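Local coordinates for 3-oxoacyl-[acyl-carrier-protein] synthase 2 (Rickettsia rickettsii, PDB 4JGA), which probably catalyses the condensation of acyl-carrier-protein-bound acyl chains with malonyl units that lengthens fatty acids in bacteria, at residues A222-A226 with A227-C231; M91-F94 with I95-G98. All coordinates share one frame; numbering follows the deposited sequence.

Interaction 1: A222-A226 with A227-C231; sequences AGFVA and ARALC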
ATOM      1  N   ALA A 222       4.486   6.071  21.786  1.00 12.71           N
ATOM      2  CA  ALA A 222       3.677   5.382  22.800  1.00 13.02           C
ATOM      3  C   ALA A 222       3.223   4.014  22.268  1.00 12.70           C
ATOM      4  O   ALA A 222       3.274   3.017  22.980  1.00 13.12           O
ATOM      5  CB  ALA A 222       2.475   6.216  23.186  1.00 13.02           C
ATOM      6  N   GLY A 223       2.847   3.973  20.994  1.00 12.01           N
ATOM      7  CA  GLY A 223       2.444   2.721  20.330  1.00 11.77           C
ATOM      8  C   GLY A 223       3.484   1.641  20.361  1.00 12.11           C
ATOM      9  O   GLY A 223       3.224   0.509  20.785  1.00 12.36           O
ATOM     10  N   PHE A 224       4.699   2.004  19.983  1.00 12.28           N
ATOM     11  CA  PHE A 224       5.797   1.037  19.947  1.00 12.73           C
ATOM     12  C   PHE A 224       6.298   0.676  21.326  1.00 13.79           C
ATOM     13  O   PHE A 224       6.687  -0.478  21.559  1.00 14.15           O
ATOM     14  CB  PHE A 224       6.923   1.510  19.016  1.00 12.57           C
ATOM     15  CG  PHE A 224       6.599   1.327  17.557  1.00 11.75           C
ATOM     16  CD1 PHE A 224       6.640   0.069  16.990  1.00 11.56           C
ATOM     17  CD2 PHE A 224       6.187   2.391  16.774  1.00 11.34           C
ATOM     18  CE1 PHE A 224       6.318  -0.115  15.665  1.00 11.00           C
ATOM     19  CE2 PHE A 224       5.867   2.220  15.434  1.00 10.74           C
ATOM     20  CZ  PHE A 224       5.931   0.954  14.874  1.00 10.56           C
ATOM     21  N   VAL A 225       6.251   1.628  22.265  1.00 14.20           N
ATOM     22  CA  VAL A 225       6.573   1.308  23.641  1.00 15.04           C
ATOM     23  C   VAL A 225       5.579   0.269  24.137  1.00 15.33           C
ATOM     24  O   VAL A 225       5.977  -0.728  24.776  1.00 15.79           O
ATOM     25  CB  VAL A 225       6.557   2.568  24.552  1.00 15.45           C
ATOM     26  CG1 VAL A 225       6.559   2.194  26.043  1.00 16.32           C
ATOM     27  CG2 VAL A 225       7.732   3.466  24.210  1.00 15.52           C
ATOM     28  N   ALA A 226       4.287   0.466  23.833  1.00 14.92           N
ATOM     29  CA  ALA A 226       3.249  -0.433  24.368  1.00 15.37           C
ATOM     30  C   ALA A 226       3.357  -1.831  23.740  1.00 15.56           C
ATOM     31  O   ALA A 226       3.091  -2.808  24.387  1.00 15.99           O
ATOM     32  CB  ALA A 226       1.855   0.146  24.159  1.00 14.91           C
ATOM     33  N   ALA A 227       3.802  -1.906  22.484  1.00 15.51           N
ATOM     34  CA  ALA A 227       4.110  -3.185  21.849  1.00 15.93           C
ATOM     35  C   ALA A 227       5.397  -3.809  22.366  1.00 17.31           C
ATOM     36  O   ALA A 227       5.779  -4.854  21.889  1.00 17.15           O
ATOM     37  CB  ALA A 227       4.213  -2.994  20.354  1.00 15.17           C
ATOM     38  N   ARG A 228       6.071  -3.143  23.315  1.00 18.72           N
ATOM     39  CA  ARG A 228       7.348  -3.572  23.880  1.00 20.56           C
ATOM     40  C   ARG A 228       8.414  -3.749  22.788  1.00 19.55           C
ATOM     41  O   ARG A 228       9.294  -4.575  22.906  1.00 19.94           O
ATOM     42  CB  ARG A 228       7.170  -4.856  24.751  1.00 23.89           C
ATOM     43  CG  ARG A 228       6.043  -4.801  25.816  1.00 26.22           C
ATOM     44  CD  ARG A 228       5.656  -6.187  26.387  1.00 29.90           C
ATOM     45  NE  ARG A 228       5.135  -7.075  25.320  1.00 32.69           N
ATOM     46  CZ  ARG A 228       3.879  -7.079  24.834  1.00 35.34           C
ATOM     47  NH1 ARG A 228       2.911  -6.274  25.325  1.00 35.47           N
ATOM     48  NH2 ARG A 228       3.584  -7.913  23.827  1.00 37.08           N
ATOM     49  N   ALA A 229       8.356  -2.945  21.742  1.00 18.15           N
ATOM     50  CA  ALA A 229       9.306  -3.052  20.625  1.00 17.60           C
ATOM     51  C   ALA A 229      10.592  -2.207  20.798  1.00 17.75           C
ATOM     52  O   ALA A 229      11.603  -2.485  20.145  1.00 17.66           O
ATOM     53  CB  ALA A 229       8.610  -2.615  19.363  1.00 16.71           C
ATOM     54  N   LEU A 230      10.550  -1.179  21.655  1.00 17.67           N
ATOM     55  CA  LEU A 230      11.623  -0.173  21.699  1.00 17.95           C
ATOM     56  C   LEU A 230      12.644  -0.338  22.809  1.00 18.47           C
ATOM     57  O   LEU A 230      12.289  -0.698  23.940  1.00 19.30           O
ATOM     58  CB  LEU A 230      11.040   1.244  21.786  1.00 17.72           C
ATOM     59  CG  LEU A 230      10.047   1.674  20.713  1.00 17.11           C
ATOM     60  CD1 LEU A 230       9.752   3.175  20.812  1.00 17.02           C
ATOM     61  CD2 LEU A 230      10.549   1.357  19.297  1.00 16.65           C
ATOM     62  N   CYS A 231      13.903  -0.009  22.516  1.00 18.38           N
ATOM     63  CA  CYS A 231      14.906   0.179  23.578  1.00 19.21           C
ATOM     64  C   CYS A 231      14.554   1.353  24.514  1.00 19.47           C
ATOM     65  O   CYS A 231      14.440   2.499  24.077  1.00 18.86           O
ATOM     66  CB  CYS A 231      16.293   0.450  22.984  1.00 19.48           C
ATOM     67  SG  CYS A 231      17.565   0.505  24.236  1.00 20.90           S
TER
HETATM   68  O   HOH W   1       9.448  -0.760  24.446  1.00 17.27           O
HETATM   69  O   HOH W   2       2.817  -3.648  26.933  1.00 34.44           O
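Phe-224 and Ala-229 meet twice, by backbone and by side chain, where helix 218-226 ends in a Schellman motif. The N of Ala-229 bonds to the O of Phe-224 at 3.0 Å, the long bond that closes the motif. Inside it, Arg-228 N reaches Val-225 O at 2.8 Å, but from well above the carbonyl plane, 62° out of it and not on a lone pair. One residue earlier, Ala-227 N still makes an ordinary helical bond to Gly-223 O, 3.0 Å long. The last N-H groups of the turn are thus satisfied as the chain leaves the helix. Arg-228 makes the reversal with a left-handed backbone (phi 57°). Its CB points away from the helix and the residue is exposed, a place that suits a long polar chain, and a bend at chi3 (-62°) curls the guanidinium back toward the helix end. Water 2 joins the two, giving a hydrogen to Ala-226 O (2.7 Å) and accepting one from Arg-228 NH1 (3.1 Å). Water 1 donates to Leu-230 O, with a weak second bond to Val-225 O. Apolar contacts accompany these bonds. Small Ala-229 sets its CB at the edge of the Phe-224 ring, 4.1 Å from CD1, the hydrophobic contact expected of a Schellman motif. Leu-230 turns toward the helix and lays CG on Phe-224 CB at 3.6 Å, while its CD1 meets Val-225 CG2 where the two side chains cross at about a right angle. Beyond the turn, Ala-229 and Cys-231 form backbone hydrogen bonds with Phe-252, in the loop leading to strand 257-265, and Leu-230 packs on Phe-252 and Met-254. Phe-224 and Arg-228 meet Ile-156 and Pro-153 of the second subunit, which places this helix end at the dimer interface.

Interaction 2: M91-F94 with I95-G98; sequences MDKF and IHYG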
ATOM      1  N   MET A  91       1.219  19.004   3.447  1.00 16.73           N
ATOM      2  CA  MET A  91       1.292  17.549   3.482  1.00 15.96           C
ATOM      3  C   MET A  91       2.017  17.072   4.733  1.00 15.71           C
ATOM      4  O   MET A  91       2.755  17.832   5.353  1.00 16.00           O
ATOM      5  CB  MET A  91       2.018  17.032   2.232  1.00 15.41           C
ATOM      6  CG  MET A  91       1.487  17.590   0.896  1.00 15.83           C
ATOM      7  SD  MET A  91      -0.262  17.292   0.578  1.00 16.53           S
ATOM      8  CE  MET A  91      -0.225  15.641   0.039  1.00 15.95           C
ATOM      9  N   ASP A  92       1.775  15.817   5.120  1.00 15.40           N
ATOM     10  CA  ASP A  92       2.504  15.203   6.211  1.00 15.45           C
ATOM     11  C   ASP A  92       4.009  15.130   5.864  1.00 15.13           C
ATOM     12  O   ASP A  92       4.401  14.999   4.694  1.00 14.45           O
ATOM     13  CB  ASP A  92       1.986  13.798   6.499  1.00 15.42           C
ATOM     14  CG  ASP A  92       2.516  13.237   7.808  1.00 16.01           C
ATOM     15  OD1 ASP A  92       1.927  13.598   8.870  1.00 16.85           O
ATOM     16  OD2 ASP A  92       3.544  12.499   7.789  1.00 15.73           O
ATOM     17  N   LYS A  93       4.830  15.204   6.891  1.00 15.68           N
ATOM     18  CA  LYS A  93       6.274  15.095   6.741  1.00 15.81           C
ATOM     19  C   LYS A  93       6.759  13.850   6.028  1.00 14.92           C
ATOM     20  O   LYS A  93       7.779  13.924   5.374  1.00 14.68           O
ATOM     21  CB  LYS A  93       6.968  15.179   8.099  1.00 17.18           C
ATOM     22  CG  LYS A  93       7.063  16.605   8.577  1.00 18.25           C
ATOM     23  CD  LYS A  93       7.115  16.691  10.080  1.00 19.71           C
ATOM     24  CE  LYS A  93       8.423  16.218  10.639  1.00 20.68           C
ATOM     25  NZ  LYS A  93       9.081  17.415  11.213  1.00 22.07           N
ATOM     26  N   PHE A  94       6.051  12.714   6.128  1.00 14.45           N
ATOM     27  CA  PHE A  94       6.484  11.542   5.357  1.00 13.73           C
ATOM     28  C   PHE A  94       6.514  11.900   3.885  1.00 12.97           C
ATOM     29  O   PHE A  94       7.410  11.475   3.176  1.00 12.65           O
ATOM     30  CB  PHE A  94       5.701  10.247   5.633  1.00 13.73           C
ATOM     31  CG  PHE A  94       4.457  10.072   4.799  1.00 13.27           C
ATOM     32  CD1 PHE A  94       3.251  10.619   5.215  1.00 13.62           C
ATOM     33  CD2 PHE A  94       4.483   9.335   3.623  1.00 12.63           C
ATOM     34  CE1 PHE A  94       2.104  10.482   4.458  1.00 13.50           C
ATOM     35  CE2 PHE A  94       3.351   9.207   2.861  1.00 12.54           C
ATOM     36  CZ  PHE A  94       2.153   9.764   3.283  1.00 13.02           C
ATOM     37  N   ILE A  95       5.590  12.743   3.448  1.00 12.85           N
ATOM     38  CA  ILE A  95       5.545  13.183   2.057  1.00 12.50           C
ATOM     39  C   ILE A  95       6.700  14.175   1.766  1.00 12.67           C
ATOM     40  O   ILE A  95       7.313  14.105   0.703  1.00 12.43           O
ATOM     41  CB  ILE A  95       4.166  13.754   1.681  1.00 12.71           C
ATOM     42  CG1 ILE A  95       3.157  12.598   1.656  1.00 12.68           C
ATOM     43  CG2 ILE A  95       4.243  14.472   0.346  1.00 12.73           C
ATOM     44  CD1 ILE A  95       1.694  12.996   1.606  1.00 13.22           C
ATOM     45  N   HIS A  96       7.018  15.052   2.719  1.00 13.20           N
ATOM     46  CA  HIS A  96       8.124  15.969   2.543  1.00 13.61           C
ATOM     47  C   HIS A  96       9.415  15.158   2.330  1.00 13.46           C
ATOM     48  O   HIS A  96      10.171  15.440   1.421  1.00 13.44           O
ATOM     49  CB  HIS A  96       8.356  16.859   3.743  1.00 14.49           C
ATOM     50  CG  HIS A  96       7.206  17.746   4.114  1.00 14.81           C
ATOM     51  ND1 HIS A  96       7.219  18.501   5.268  1.00 15.64           N
ATOM     52  CD2 HIS A  96       5.998  17.943   3.550  1.00 14.62           C
ATOM     53  CE1 HIS A  96       6.082  19.169   5.368  1.00 15.82           C
ATOM     54  NE2 HIS A  96       5.322  18.840   4.344  1.00 15.28           N
ATOM     55  N   TYR A  97       9.659  14.183   3.188  1.00 13.44           N
ATOM     56  CA  TYR A  97      10.866  13.393   3.099  1.00 13.61           C
ATOM     57  C   TYR A  97      10.899  12.590   1.788  1.00 12.95           C
ATOM     58  O   TYR A  97      11.928  12.521   1.125  1.00 13.08           O
ATOM     59  CB  TYR A  97      10.995  12.438   4.280  1.00 14.00           C
ATOM     60  CG  TYR A  97      11.043  13.080   5.646  1.00 14.94           C
ATOM     61  CD1 TYR A  97      11.485  14.404   5.836  1.00 15.58           C
ATOM     62  CD2 TYR A  97      10.651  12.362   6.771  1.00 15.41           C
ATOM     63  CE1 TYR A  97      11.544  14.968   7.110  1.00 16.63           C
ATOM     64  CE2 TYR A  97      10.718  12.916   8.038  1.00 16.50           C
ATOM     65  CZ  TYR A  97      11.139  14.215   8.207  1.00 17.04           C
ATOM     66  OH  TYR A  97      11.189  14.719   9.476  1.00 18.26           O
ATOM     67  N   GLY A  98       9.765  12.002   1.435  1.00 12.41           N
ATOM     68  CA  GLY A  98       9.611  11.190   0.216  1.00 11.92           C
ATOM     69  C   GLY A  98       9.869  12.023  -1.036  1.00 11.97           C
ATOM     70  O   GLY A  98      10.592  11.602  -1.923  1.00 11.97           O
TER
HETATM   71  O   HOH W   3      11.988  17.307  10.107  1.00 35.89           O
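With chi1 at 87°, Phe-94 holds CG between its backbone N and carbonyl carbon, which folds the ring back beside Ile-95. There Ile-95 CG1 lies over one face, 3.6 Å from the centroid, in a CH-pi contact; the two side chains run alongside each other, pointing the same way. Met-91 also touches this isoleucine: its flexible chain, bent at chi2 and chi3, brings CE to within 3.6 Å of Ile-95 CD1. The branches of Ile-95 divide the work, CG1 on the Phe-94 ring, CD1 near Met-91 CE and CG2 near Met-91 CB, and Leu-163 and Leu-167 of helix 163-172 pack against both Ile-95 and Met-91. Asp-92 is the N-cap of helix 93-109, in the N-terminal half of this thiolase-like fold. Aspartate suits the place because its short carboxylate can turn back: OD2 accepts from Phe-94 N at 3.0 Å, almost straight (176°), while OD1 accepts from Met-135 N. The carbonyl O of Asp-92 serves two donors, Ile-95 N at 2.8 Å, from above the carbonyl plane, and His-96 N at 3.3 Å, in the plane on a lone pair. His-96, its CG beside its own backbone N (chi1 -60°), lays the imidazole across the turn, with Lys-93 CA over one face 4.0 Å from the centroid. Lys-93 and Tyr-97 extend next to each other in a common direction, and water 3 bridges Lys-93 NZ to Tyr-97 OH, 2.8 Å from that hydroxyl. Phe-74 meets the tyrosine ring edge-to-face.

Interaction 2 comes first along the chain, at the start of helix 93-109, and interaction 1 later, at the end of helix 218-226. Both lie in the N-terminal beta-ketoacyl synthase domain, and strands 122-127 and 206-213 of the large mixed sheet fall between them in sequence. Their centres are 23 Å apart and their nearest atoms about 13 Å, without touching. The loop before strand 257-265 approaches both: Phe-252 and Met-254 meet interaction 1, and Glu-256 makes a weak bond in interaction 2. Both also border the second subunit. Ala-158 bonds to Asp-92 within one chain, whereas Ile-156 reaches across to the other, so helix 155-159 probably joins interaction 2 of its own chain to interaction 1 of the partner.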